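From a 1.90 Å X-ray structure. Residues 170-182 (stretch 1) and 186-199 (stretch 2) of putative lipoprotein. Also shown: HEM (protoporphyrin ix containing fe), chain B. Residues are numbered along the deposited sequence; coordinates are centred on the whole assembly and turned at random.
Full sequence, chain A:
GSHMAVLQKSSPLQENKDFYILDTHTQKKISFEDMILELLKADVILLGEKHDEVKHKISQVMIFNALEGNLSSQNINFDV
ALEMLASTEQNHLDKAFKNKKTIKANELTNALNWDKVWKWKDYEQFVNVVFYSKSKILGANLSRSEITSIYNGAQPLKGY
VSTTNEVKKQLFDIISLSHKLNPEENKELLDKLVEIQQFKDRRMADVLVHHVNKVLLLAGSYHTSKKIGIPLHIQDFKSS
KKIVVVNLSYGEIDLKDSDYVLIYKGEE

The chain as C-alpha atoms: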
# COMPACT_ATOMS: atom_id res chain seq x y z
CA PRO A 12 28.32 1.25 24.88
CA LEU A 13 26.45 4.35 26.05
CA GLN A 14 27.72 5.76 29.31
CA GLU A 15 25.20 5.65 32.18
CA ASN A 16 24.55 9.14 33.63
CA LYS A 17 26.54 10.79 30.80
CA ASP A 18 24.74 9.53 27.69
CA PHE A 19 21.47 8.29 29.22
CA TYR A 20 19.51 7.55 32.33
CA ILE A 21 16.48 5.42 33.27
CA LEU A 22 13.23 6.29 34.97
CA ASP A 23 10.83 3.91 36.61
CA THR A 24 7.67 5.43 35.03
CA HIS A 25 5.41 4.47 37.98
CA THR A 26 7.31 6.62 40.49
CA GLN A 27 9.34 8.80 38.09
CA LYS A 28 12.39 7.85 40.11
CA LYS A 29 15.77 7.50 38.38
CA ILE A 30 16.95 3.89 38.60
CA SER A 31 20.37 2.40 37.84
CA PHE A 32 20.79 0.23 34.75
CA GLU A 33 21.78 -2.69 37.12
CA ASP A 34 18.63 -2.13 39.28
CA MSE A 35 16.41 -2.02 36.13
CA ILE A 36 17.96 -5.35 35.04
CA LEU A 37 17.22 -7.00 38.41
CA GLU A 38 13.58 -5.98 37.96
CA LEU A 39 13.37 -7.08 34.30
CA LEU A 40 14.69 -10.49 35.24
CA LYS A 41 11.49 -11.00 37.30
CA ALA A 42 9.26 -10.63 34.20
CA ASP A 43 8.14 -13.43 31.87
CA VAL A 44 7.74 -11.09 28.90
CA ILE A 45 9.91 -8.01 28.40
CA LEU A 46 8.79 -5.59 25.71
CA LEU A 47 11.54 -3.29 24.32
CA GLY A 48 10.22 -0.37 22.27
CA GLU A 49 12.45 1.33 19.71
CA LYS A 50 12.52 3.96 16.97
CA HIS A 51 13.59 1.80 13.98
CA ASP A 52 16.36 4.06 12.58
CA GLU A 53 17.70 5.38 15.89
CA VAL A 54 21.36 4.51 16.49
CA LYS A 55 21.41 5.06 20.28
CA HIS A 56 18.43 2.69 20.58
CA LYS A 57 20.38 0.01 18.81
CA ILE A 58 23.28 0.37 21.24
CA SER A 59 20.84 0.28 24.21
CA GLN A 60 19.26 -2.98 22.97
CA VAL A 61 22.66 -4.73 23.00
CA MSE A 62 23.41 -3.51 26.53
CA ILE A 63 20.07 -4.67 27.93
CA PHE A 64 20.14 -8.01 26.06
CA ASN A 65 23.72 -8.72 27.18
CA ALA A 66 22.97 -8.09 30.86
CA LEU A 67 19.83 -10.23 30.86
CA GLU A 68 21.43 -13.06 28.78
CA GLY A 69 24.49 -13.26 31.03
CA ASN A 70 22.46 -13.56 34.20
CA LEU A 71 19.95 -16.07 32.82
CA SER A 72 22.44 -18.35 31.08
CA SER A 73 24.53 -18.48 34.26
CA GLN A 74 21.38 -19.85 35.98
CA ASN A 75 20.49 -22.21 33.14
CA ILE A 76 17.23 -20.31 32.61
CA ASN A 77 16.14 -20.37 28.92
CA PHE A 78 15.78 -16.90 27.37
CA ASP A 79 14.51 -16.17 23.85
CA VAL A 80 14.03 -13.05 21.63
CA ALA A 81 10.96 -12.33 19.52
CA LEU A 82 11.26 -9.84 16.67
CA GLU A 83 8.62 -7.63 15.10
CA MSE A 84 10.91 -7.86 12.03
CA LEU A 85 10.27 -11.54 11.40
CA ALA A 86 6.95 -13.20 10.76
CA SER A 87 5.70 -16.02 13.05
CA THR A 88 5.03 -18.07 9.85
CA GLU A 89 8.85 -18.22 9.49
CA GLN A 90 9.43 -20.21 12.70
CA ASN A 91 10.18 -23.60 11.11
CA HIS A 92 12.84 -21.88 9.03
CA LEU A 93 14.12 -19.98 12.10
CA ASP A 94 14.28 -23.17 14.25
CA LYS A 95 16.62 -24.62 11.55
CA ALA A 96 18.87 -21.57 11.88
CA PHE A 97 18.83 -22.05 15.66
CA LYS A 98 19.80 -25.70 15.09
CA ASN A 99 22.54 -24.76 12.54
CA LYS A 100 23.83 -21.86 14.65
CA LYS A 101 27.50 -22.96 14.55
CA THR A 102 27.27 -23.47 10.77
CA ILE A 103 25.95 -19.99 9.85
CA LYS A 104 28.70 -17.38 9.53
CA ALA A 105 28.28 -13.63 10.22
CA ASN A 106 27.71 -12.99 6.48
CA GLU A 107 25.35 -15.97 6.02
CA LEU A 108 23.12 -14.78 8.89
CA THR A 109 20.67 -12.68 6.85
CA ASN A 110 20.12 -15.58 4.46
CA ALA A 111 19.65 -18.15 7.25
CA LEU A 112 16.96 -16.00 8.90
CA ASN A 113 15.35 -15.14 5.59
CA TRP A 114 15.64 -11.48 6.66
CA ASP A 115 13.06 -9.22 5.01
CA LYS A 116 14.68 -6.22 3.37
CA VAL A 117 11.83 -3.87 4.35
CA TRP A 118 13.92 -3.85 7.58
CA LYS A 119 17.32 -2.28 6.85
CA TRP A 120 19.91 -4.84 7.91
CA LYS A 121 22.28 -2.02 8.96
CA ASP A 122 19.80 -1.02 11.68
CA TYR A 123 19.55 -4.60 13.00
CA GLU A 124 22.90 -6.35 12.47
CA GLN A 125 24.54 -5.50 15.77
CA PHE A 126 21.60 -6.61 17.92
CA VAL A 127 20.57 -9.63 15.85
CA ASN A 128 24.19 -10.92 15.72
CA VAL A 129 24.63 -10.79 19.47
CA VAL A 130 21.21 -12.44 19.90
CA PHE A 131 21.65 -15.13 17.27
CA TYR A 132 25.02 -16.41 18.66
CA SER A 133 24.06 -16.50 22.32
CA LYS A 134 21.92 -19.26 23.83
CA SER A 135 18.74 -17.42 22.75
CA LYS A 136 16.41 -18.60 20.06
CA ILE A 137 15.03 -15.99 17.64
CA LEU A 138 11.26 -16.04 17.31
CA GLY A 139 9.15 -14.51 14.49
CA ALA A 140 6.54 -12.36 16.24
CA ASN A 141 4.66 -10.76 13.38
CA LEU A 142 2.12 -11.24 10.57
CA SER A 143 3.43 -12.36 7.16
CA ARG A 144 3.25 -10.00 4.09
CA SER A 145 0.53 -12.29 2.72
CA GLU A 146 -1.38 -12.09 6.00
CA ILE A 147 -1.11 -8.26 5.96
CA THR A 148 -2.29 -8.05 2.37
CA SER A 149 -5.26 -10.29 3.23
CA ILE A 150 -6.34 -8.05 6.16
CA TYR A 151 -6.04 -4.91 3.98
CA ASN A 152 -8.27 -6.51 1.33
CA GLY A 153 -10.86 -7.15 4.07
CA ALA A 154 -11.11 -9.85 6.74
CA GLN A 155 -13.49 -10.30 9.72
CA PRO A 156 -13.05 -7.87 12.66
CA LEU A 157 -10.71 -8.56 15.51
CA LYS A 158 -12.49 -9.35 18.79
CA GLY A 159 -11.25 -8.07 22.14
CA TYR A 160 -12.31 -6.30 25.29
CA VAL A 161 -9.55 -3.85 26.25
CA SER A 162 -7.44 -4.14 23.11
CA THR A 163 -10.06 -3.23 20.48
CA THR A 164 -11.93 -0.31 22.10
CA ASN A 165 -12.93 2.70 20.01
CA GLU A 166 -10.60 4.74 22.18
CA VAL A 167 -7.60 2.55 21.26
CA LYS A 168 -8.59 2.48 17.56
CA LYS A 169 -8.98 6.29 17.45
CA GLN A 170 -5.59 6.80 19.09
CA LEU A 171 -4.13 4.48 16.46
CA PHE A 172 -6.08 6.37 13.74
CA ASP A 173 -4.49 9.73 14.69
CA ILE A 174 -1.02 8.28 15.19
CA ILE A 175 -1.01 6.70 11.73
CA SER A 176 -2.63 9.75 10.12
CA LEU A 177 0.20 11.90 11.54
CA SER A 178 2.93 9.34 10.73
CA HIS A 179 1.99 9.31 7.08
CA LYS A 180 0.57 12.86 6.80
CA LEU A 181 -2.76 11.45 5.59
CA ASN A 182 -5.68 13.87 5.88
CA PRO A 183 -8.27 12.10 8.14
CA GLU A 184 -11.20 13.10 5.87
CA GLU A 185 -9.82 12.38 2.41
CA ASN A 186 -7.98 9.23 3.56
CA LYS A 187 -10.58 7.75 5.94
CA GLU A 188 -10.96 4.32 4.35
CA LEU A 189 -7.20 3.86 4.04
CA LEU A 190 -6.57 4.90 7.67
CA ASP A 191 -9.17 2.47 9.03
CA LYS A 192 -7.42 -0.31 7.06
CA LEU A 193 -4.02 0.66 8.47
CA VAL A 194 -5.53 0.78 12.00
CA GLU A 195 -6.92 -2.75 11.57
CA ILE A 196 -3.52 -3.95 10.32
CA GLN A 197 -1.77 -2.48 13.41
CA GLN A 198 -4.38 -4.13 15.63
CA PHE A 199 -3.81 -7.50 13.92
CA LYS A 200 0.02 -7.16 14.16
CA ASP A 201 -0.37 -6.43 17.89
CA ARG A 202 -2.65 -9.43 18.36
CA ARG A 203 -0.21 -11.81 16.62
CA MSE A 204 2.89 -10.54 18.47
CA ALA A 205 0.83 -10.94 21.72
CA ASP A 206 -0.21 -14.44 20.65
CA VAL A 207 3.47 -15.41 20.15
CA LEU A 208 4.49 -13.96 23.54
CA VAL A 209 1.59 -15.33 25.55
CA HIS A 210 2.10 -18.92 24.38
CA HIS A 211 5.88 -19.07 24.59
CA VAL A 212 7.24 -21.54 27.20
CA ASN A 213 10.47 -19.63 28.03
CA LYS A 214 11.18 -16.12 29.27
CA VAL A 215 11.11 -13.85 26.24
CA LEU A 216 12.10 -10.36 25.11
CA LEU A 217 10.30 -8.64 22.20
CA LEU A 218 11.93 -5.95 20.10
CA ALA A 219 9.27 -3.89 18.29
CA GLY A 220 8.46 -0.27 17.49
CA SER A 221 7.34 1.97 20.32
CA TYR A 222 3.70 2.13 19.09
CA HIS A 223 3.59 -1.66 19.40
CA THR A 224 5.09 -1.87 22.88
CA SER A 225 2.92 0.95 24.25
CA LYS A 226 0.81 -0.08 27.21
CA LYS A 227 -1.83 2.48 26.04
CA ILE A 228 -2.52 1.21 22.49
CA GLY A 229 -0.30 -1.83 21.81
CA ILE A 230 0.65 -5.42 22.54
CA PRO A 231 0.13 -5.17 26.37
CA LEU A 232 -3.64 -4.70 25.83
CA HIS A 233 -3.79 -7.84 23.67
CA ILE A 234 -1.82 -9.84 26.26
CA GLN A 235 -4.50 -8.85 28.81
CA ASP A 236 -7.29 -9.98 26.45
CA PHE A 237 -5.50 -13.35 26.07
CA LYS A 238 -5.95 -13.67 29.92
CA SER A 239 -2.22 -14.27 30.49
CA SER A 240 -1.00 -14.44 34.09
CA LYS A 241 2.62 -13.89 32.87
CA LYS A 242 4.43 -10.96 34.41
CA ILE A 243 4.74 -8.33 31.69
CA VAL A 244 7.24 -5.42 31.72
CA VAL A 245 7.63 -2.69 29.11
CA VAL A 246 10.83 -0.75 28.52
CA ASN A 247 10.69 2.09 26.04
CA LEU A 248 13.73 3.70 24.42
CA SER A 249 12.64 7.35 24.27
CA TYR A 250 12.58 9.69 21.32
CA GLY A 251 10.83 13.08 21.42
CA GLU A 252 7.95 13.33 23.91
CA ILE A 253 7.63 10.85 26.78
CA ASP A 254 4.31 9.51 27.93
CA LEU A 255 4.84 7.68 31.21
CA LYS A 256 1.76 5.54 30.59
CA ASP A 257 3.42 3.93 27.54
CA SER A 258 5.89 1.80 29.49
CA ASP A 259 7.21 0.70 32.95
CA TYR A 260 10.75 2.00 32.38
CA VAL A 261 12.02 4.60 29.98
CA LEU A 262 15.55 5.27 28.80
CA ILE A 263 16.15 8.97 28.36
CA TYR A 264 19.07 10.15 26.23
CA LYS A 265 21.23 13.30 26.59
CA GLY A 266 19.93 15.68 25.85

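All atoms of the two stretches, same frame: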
# COMPACT_ATOMS: atom_id res chain seq x y z
N GLN A 170 -6.96 6.39 18.83
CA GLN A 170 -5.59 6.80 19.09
C GLN A 170 -4.68 6.30 17.98
O GLN A 170 -3.79 7.01 17.56
CB GLN A 170 -5.07 6.32 20.45
CG GLN A 170 -5.70 7.01 21.66
CD GLN A 170 -5.31 6.34 22.98
OE1 GLN A 170 -6.05 5.50 23.50
NE2 GLN A 170 -4.15 6.69 23.50
N LEU A 171 -4.90 5.06 17.55
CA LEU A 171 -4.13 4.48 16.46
C LEU A 171 -4.40 5.22 15.14
O LEU A 171 -3.49 5.46 14.36
CB LEU A 171 -4.45 2.98 16.32
CG LEU A 171 -3.68 2.03 17.29
CD1 LEU A 171 -4.15 0.60 17.08
CD2 LEU A 171 -2.17 2.12 17.14
N PHE A 172 -5.66 5.55 14.90
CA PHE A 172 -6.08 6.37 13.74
C PHE A 172 -5.25 7.65 13.61
O PHE A 172 -4.65 7.90 12.56
CB PHE A 172 -7.56 6.70 13.86
CG PHE A 172 -8.17 7.31 12.62
CD1 PHE A 172 -8.85 6.51 11.70
CD2 PHE A 172 -8.05 8.68 12.37
CE1 PHE A 172 -9.42 7.08 10.54
CE2 PHE A 172 -8.61 9.26 11.22
CZ PHE A 172 -9.30 8.46 10.30
N ASP A 173 -5.18 8.43 14.70
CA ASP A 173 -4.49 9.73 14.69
C ASP A 173 -2.99 9.60 14.63
O ASP A 173 -2.29 10.44 14.05
CB ASP A 173 -4.84 10.57 15.94
CG ASP A 173 -6.34 10.85 16.08
OD1 ASP A 173 -7.11 10.80 15.09
OD2 ASP A 173 -6.74 11.14 17.23
N ILE A 174 -2.46 8.54 15.25
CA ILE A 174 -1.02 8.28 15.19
C ILE A 174 -0.58 7.98 13.75
O ILE A 174 0.45 8.48 13.28
CB ILE A 174 -0.63 7.09 16.11
CG1 ILE A 174 -0.57 7.56 17.57
CG2 ILE A 174 0.72 6.50 15.68
CD1 ILE A 174 -0.51 6.41 18.60
N ILE A 175 -1.35 7.14 13.07
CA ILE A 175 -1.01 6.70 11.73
C ILE A 175 -1.24 7.85 10.75
O ILE A 175 -0.42 8.09 9.85
CB ILE A 175 -1.82 5.44 11.35
CG1 ILE A 175 -1.41 4.25 12.26
CG2 ILE A 175 -1.57 5.07 9.89
CD1 ILE A 175 -2.31 3.03 12.13
N SER A 176 -2.36 8.55 10.92
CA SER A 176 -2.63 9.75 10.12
C SER A 176 -1.44 10.71 10.15
O SER A 176 -0.95 11.14 9.12
CB SER A 176 -3.92 10.42 10.57
OG SER A 176 -4.19 11.59 9.82
N LEU A 177 -0.95 11.01 11.35
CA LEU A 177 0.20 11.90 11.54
C LEU A 177 1.52 11.32 11.02
O LEU A 177 2.38 12.06 10.51
CB LEU A 177 0.33 12.26 13.02
CG LEU A 177 1.13 13.51 13.37
CD1 LEU A 177 0.27 14.77 13.21
CD2 LEU A 177 1.70 13.42 14.78
N SER A 178 1.71 10.01 11.18
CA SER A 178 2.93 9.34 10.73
C SER A 178 3.09 9.39 9.22
O SER A 178 4.21 9.44 8.70
CB SER A 178 2.95 7.88 11.18
OG SER A 178 3.15 7.79 12.57
N HIS A 179 1.96 9.38 8.52
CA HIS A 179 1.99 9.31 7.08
C HIS A 179 1.50 10.60 6.42
O HIS A 179 1.50 10.72 5.20
CB HIS A 179 1.19 8.08 6.59
CG HIS A 179 1.80 6.77 7.00
ND1 HIS A 179 1.17 5.90 7.87
CD2 HIS A 179 2.97 6.19 6.66
CE1 HIS A 179 1.93 4.84 8.05
NE2 HIS A 179 3.03 4.99 7.33
N LYS A 180 1.11 11.57 7.25
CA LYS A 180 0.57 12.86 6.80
C LYS A 180 -0.63 12.62 5.89
O LYS A 180 -0.67 13.12 4.77
CB LYS A 180 1.65 13.71 6.10
CG LYS A 180 2.84 14.15 6.97
CD LYS A 180 4.02 13.17 6.88
CE LYS A 180 5.10 13.46 7.92
NZ LYS A 180 5.94 14.65 7.58
N LEU A 181 -1.57 11.81 6.36
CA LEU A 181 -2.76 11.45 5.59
C LEU A 181 -3.98 12.12 6.18
O LEU A 181 -4.46 11.72 7.24
CB LEU A 181 -2.97 9.92 5.60
CG LEU A 181 -2.43 8.95 4.55
CD1 LEU A 181 -1.19 9.42 3.80
CD2 LEU A 181 -2.16 7.62 5.25
N ASN A 182 -4.48 13.15 5.48
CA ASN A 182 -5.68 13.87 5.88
C ASN A 182 -6.84 12.94 6.28
O ASN A 182 -7.36 12.21 5.43
CB ASN A 182 -6.12 14.84 4.77
CG ASN A 182 -7.45 15.50 5.08
OD1 ASN A 182 -8.49 15.11 4.54
ND2 ASN A 182 -7.43 16.50 5.96
N ASN A 186 -8.63 10.54 3.47
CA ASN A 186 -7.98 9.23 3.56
C ASN A 186 -8.59 8.29 4.60
O ASN A 186 -7.91 7.41 5.14
CB ASN A 186 -6.48 9.41 3.83
CG ASN A 186 -5.75 10.05 2.66
OD1 ASN A 186 -5.42 9.39 1.68
ND2 ASN A 186 -5.48 11.35 2.78
N LYS A 187 -9.89 8.46 4.86
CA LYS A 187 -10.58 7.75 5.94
C LYS A 187 -10.59 6.23 5.81
O LYS A 187 -10.40 5.50 6.79
CB LYS A 187 -12.03 8.26 6.05
CG LYS A 187 -12.98 7.38 6.86
CD LYS A 187 -12.86 7.64 8.35
CE LYS A 187 -13.85 6.83 9.15
NZ LYS A 187 -13.72 7.16 10.60
N GLU A 188 -10.84 5.75 4.59
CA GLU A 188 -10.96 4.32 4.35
C GLU A 188 -9.60 3.64 4.46
O GLU A 188 -9.49 2.55 5.05
CB GLU A 188 -11.63 4.04 3.01
CG GLU A 188 -13.15 4.03 3.11
CD GLU A 188 -13.87 4.07 1.75
OE1 GLU A 188 -13.49 4.88 0.88
OE2 GLU A 188 -14.84 3.28 1.58
N LEU A 189 -8.58 4.30 3.92
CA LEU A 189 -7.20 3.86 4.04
C LEU A 189 -6.73 3.78 5.51
O LEU A 189 -6.10 2.79 5.91
CB LEU A 189 -6.26 4.79 3.25
CG LEU A 189 -4.77 4.50 3.46
CD1 LEU A 189 -4.39 3.12 2.92
CD2 LEU A 189 -3.90 5.58 2.84
N LEU A 190 -7.04 4.82 6.29
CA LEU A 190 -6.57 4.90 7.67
C LEU A 190 -7.20 3.82 8.54
O LEU A 190 -6.53 3.24 9.39
CB LEU A 190 -6.77 6.30 8.25
CG LEU A 190 -5.77 7.38 7.84
CD1 LEU A 190 -6.32 8.78 8.15
CD2 LEU A 190 -4.40 7.16 8.48
N ASP A 191 -8.48 3.53 8.30
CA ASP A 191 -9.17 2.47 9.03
C ASP A 191 -8.58 1.09 8.70
O ASP A 191 -8.60 0.20 9.54
CB ASP A 191 -10.67 2.47 8.74
CG ASP A 191 -11.44 3.57 9.51
OD1 ASP A 191 -10.90 4.19 10.47
OD2 ASP A 191 -12.62 3.80 9.15
N LYS A 192 -8.06 0.93 7.48
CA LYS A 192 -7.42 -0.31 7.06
C LYS A 192 -6.06 -0.46 7.76
O LYS A 192 -5.71 -1.56 8.20
CB LYS A 192 -7.20 -0.34 5.55
CG LYS A 192 -8.39 -0.73 4.71
CD LYS A 192 -7.96 -0.84 3.26
CE LYS A 192 -9.09 -0.52 2.27
NZ LYS A 192 -8.51 -0.39 0.89
N LEU A 193 -5.31 0.63 7.81
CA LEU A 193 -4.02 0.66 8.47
C LEU A 193 -4.16 0.45 9.99
O LEU A 193 -3.33 -0.22 10.59
CB LEU A 193 -3.28 1.96 8.15
CG LEU A 193 -2.91 2.24 6.69
CD1 LEU A 193 -1.96 3.45 6.58
CD2 LEU A 193 -2.30 1.03 5.98
N VAL A 194 -5.22 1.01 10.58
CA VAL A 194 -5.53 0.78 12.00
C VAL A 194 -5.78 -0.71 12.26
O VAL A 194 -5.20 -1.27 13.19
CB VAL A 194 -6.72 1.62 12.51
CG1 VAL A 194 -7.12 1.20 13.93
CG2 VAL A 194 -6.38 3.10 12.49
N GLU A 195 -6.62 -1.33 11.43
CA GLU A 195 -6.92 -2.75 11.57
C GLU A 195 -5.70 -3.63 11.42
O GLU A 195 -5.56 -4.63 12.15
CB GLU A 195 -8.06 -3.21 10.65
CG GLU A 195 -9.44 -2.73 11.13
CD GLU A 195 -9.68 -2.97 12.63
OE1 GLU A 195 -9.87 -2.00 13.41
OE2 GLU A 195 -9.66 -4.16 13.03
N ILE A 196 -4.80 -3.25 10.51
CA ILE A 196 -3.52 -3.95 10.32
C ILE A 196 -2.61 -3.86 11.54
O ILE A 196 -1.97 -4.86 11.91
CB ILE A 196 -2.76 -3.47 9.05
CG1 ILE A 196 -3.45 -4.01 7.79
CG2 ILE A 196 -1.30 -3.96 9.04
CD1 ILE A 196 -3.13 -3.18 6.57
N GLN A 197 -2.52 -2.66 12.14
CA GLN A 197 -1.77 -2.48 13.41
C GLN A 197 -2.34 -3.36 14.51
O GLN A 197 -1.60 -4.05 15.22
CB GLN A 197 -1.76 -1.02 13.85
CG GLN A 197 -0.82 -0.71 14.99
CD GLN A 197 0.57 -0.31 14.57
OE1 GLN A 197 1.37 0.16 15.40
NE2 GLN A 197 0.89 -0.52 13.31
N GLN A 198 -3.65 -3.35 14.63
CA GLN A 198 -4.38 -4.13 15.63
C GLN A 198 -4.10 -5.63 15.49
O GLN A 198 -3.85 -6.34 16.48
CB GLN A 198 -5.89 -3.86 15.52
CG GLN A 198 -6.33 -2.47 16.05
CD GLN A 198 -6.93 -2.55 17.44
OE1 GLN A 198 -6.24 -2.38 18.46
NE2 GLN A 198 -8.21 -2.85 17.49
N PHE A 199 -4.16 -6.11 14.24
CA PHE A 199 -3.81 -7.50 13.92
C PHE A 199 -2.35 -7.85 14.21
O PHE A 199 -2.10 -8.96 14.70
CB PHE A 199 -4.15 -7.83 12.45
CG PHE A 199 -5.56 -8.34 12.25
CD1 PHE A 199 -6.59 -7.48 11.87
CD2 PHE A 199 -5.84 -9.70 12.37
CE1 PHE A 199 -7.89 -7.95 11.67
CE2 PHE A 199 -7.14 -10.18 12.16
CZ PHE A 199 -8.16 -9.30 11.81
CHA HEM B . -3.79 1.28 -3.08
CHB HEM B . -2.09 -2.61 -0.62
CHC HEM B . -0.23 0.22 2.84
CHD HEM B . -1.82 4.12 0.37
C1A HEM B . -3.51 -0.03 -2.70
C2A HEM B . -3.94 -1.24 -3.40
C3A HEM B . -3.47 -2.30 -2.71
C4A HEM B . -2.72 -1.82 -1.57
CMA HEM B . -3.67 -3.79 -3.06
CAA HEM B . -4.81 -1.27 -4.69
CBA HEM B . -3.95 -0.96 -5.92
CGA HEM B . -4.72 -0.35 -7.08
O1A HEM B . -5.97 -0.56 -7.20
O2A HEM B . -4.09 0.37 -7.91
C1B HEM B . -1.54 -2.22 0.58
C2B HEM B . -1.16 -3.07 1.70
C3B HEM B . -0.64 -2.30 2.66
C4B HEM B . -0.67 -0.91 2.19
CMB HEM B . -1.33 -4.60 1.76
CAB HEM B . -0.12 -2.80 4.03
CBB HEM B . 0.51 -1.98 4.89
C1C HEM B . -0.48 1.53 2.46
C2C HEM B . -0.05 2.72 3.17
C3C HEM B . -0.49 3.78 2.48
C4C HEM B . -1.21 3.31 1.31
CMC HEM B . 0.77 2.73 4.48
CAC HEM B . -0.27 5.27 2.86
CBC HEM B . 0.96 5.76 3.07
C1D HEM B . -2.49 3.77 -0.78
C2D HEM B . -3.07 4.69 -1.73
C3D HEM B . -3.69 3.81 -2.83
C4D HEM B . -3.42 2.44 -2.42
CMD HEM B . -3.05 6.24 -1.66
CAD HEM B . -4.43 4.30 -4.10
CBD HEM B . -3.76 3.68 -5.32
CGD HEM B . -3.30 4.75 -6.28
O1D HEM B . -2.06 5.00 -6.35
O2D HEM B . -4.15 5.35 -6.99
NA HEM B . -2.77 -0.43 -1.58
NB HEM B . -1.21 -0.92 0.92
NC HEM B . -1.18 1.93 1.32
ND HEM B . -2.73 2.48 -1.22
FE HEM B . -2.11 0.76 -0.00

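The helix that runs through most of stretch 1 packs against the helix that starts at Lys187, with their axes 9.1 Å apart at closest approach. The angle between their directions is 113°, so they cross steeply. Together the stretches bury 758 Å², most of it from apolar residues, with Asn182, Asn186 and Gln197 supplying much of the rest.

The clearest bump in a hollow is Phe172. Its CA-to-CB bond points sideways, but the t rotamer at chi1 carries the ring to the second helix. There it sits as a knob among Lys187, Leu190, Asp191 and Val194. Phe172 CE1 lies 3.6 Å from Leu190 CB and 4.1 Å from Lys187 CD, so the aliphatic part of the lysine helps to wall the hollow. Asp191 OD1 meets the ring at its edge, 3.2 Å from Phe172 CE1. An aromatic edge carries a slight positive charge and tolerates a carboxylate there. A long salt bridge, Lys187 NZ to Asp191 OD2 at 3.8 Å, links two of the residues around the ring.

Val194 suits the place where the backbones come close. Its CA is 5.9 Å from the CA of Phe172. The short branched side chain fits this narrow gap, with Val194 CG2 3.5 Å from Phe172 CA. Leu171 packs alongside: its CB is 4.0 Å from Val194 CG1, and its CD2 is 3.8 Å from Gln197 CG, a methylene of a polar residue.

Ile175 points toward the second helix. Its CG2 touches Leu190 CD2 at 3.8 Å and Leu193 CD1 at 3.7 Å, while its CD1 reaches Val194 CG2 at 4.1 Å. Leu190 is buried and spans much of the contact. Its CD2 lies 3.5 Å from Ser176 N, and its CD1 lies 3.8 Å from Ser176 CB, so the leucine packs against both backbone and side chain of the serine.

After the first helix, Lys180 takes positive phi and the chain turns. Ser176 OG donates to Leu181 O at 2.6 Å, which helps to hold this turn. Leu181 then points back into the contact, its CD2 3.6 Å from Leu189 CD2 and 4.0 Å from Leu190 CD2. This greasy patch extends to the heme: Leu181 CD2 is 3.8 Å from HEM CAC, Leu189 CD2 is 3.5 Å from HEM CHD, and Leu193 CD1 is 3.5 Å from HEM CMC.

The polar link lies at the connection. Asn186 N donates to Asn182 O at 2.9 Å, and Asn186 ND2 adds a weak bond to Asn182 O at 3.4 Å. One carbonyl thus receives both bonds just before the second helix starts.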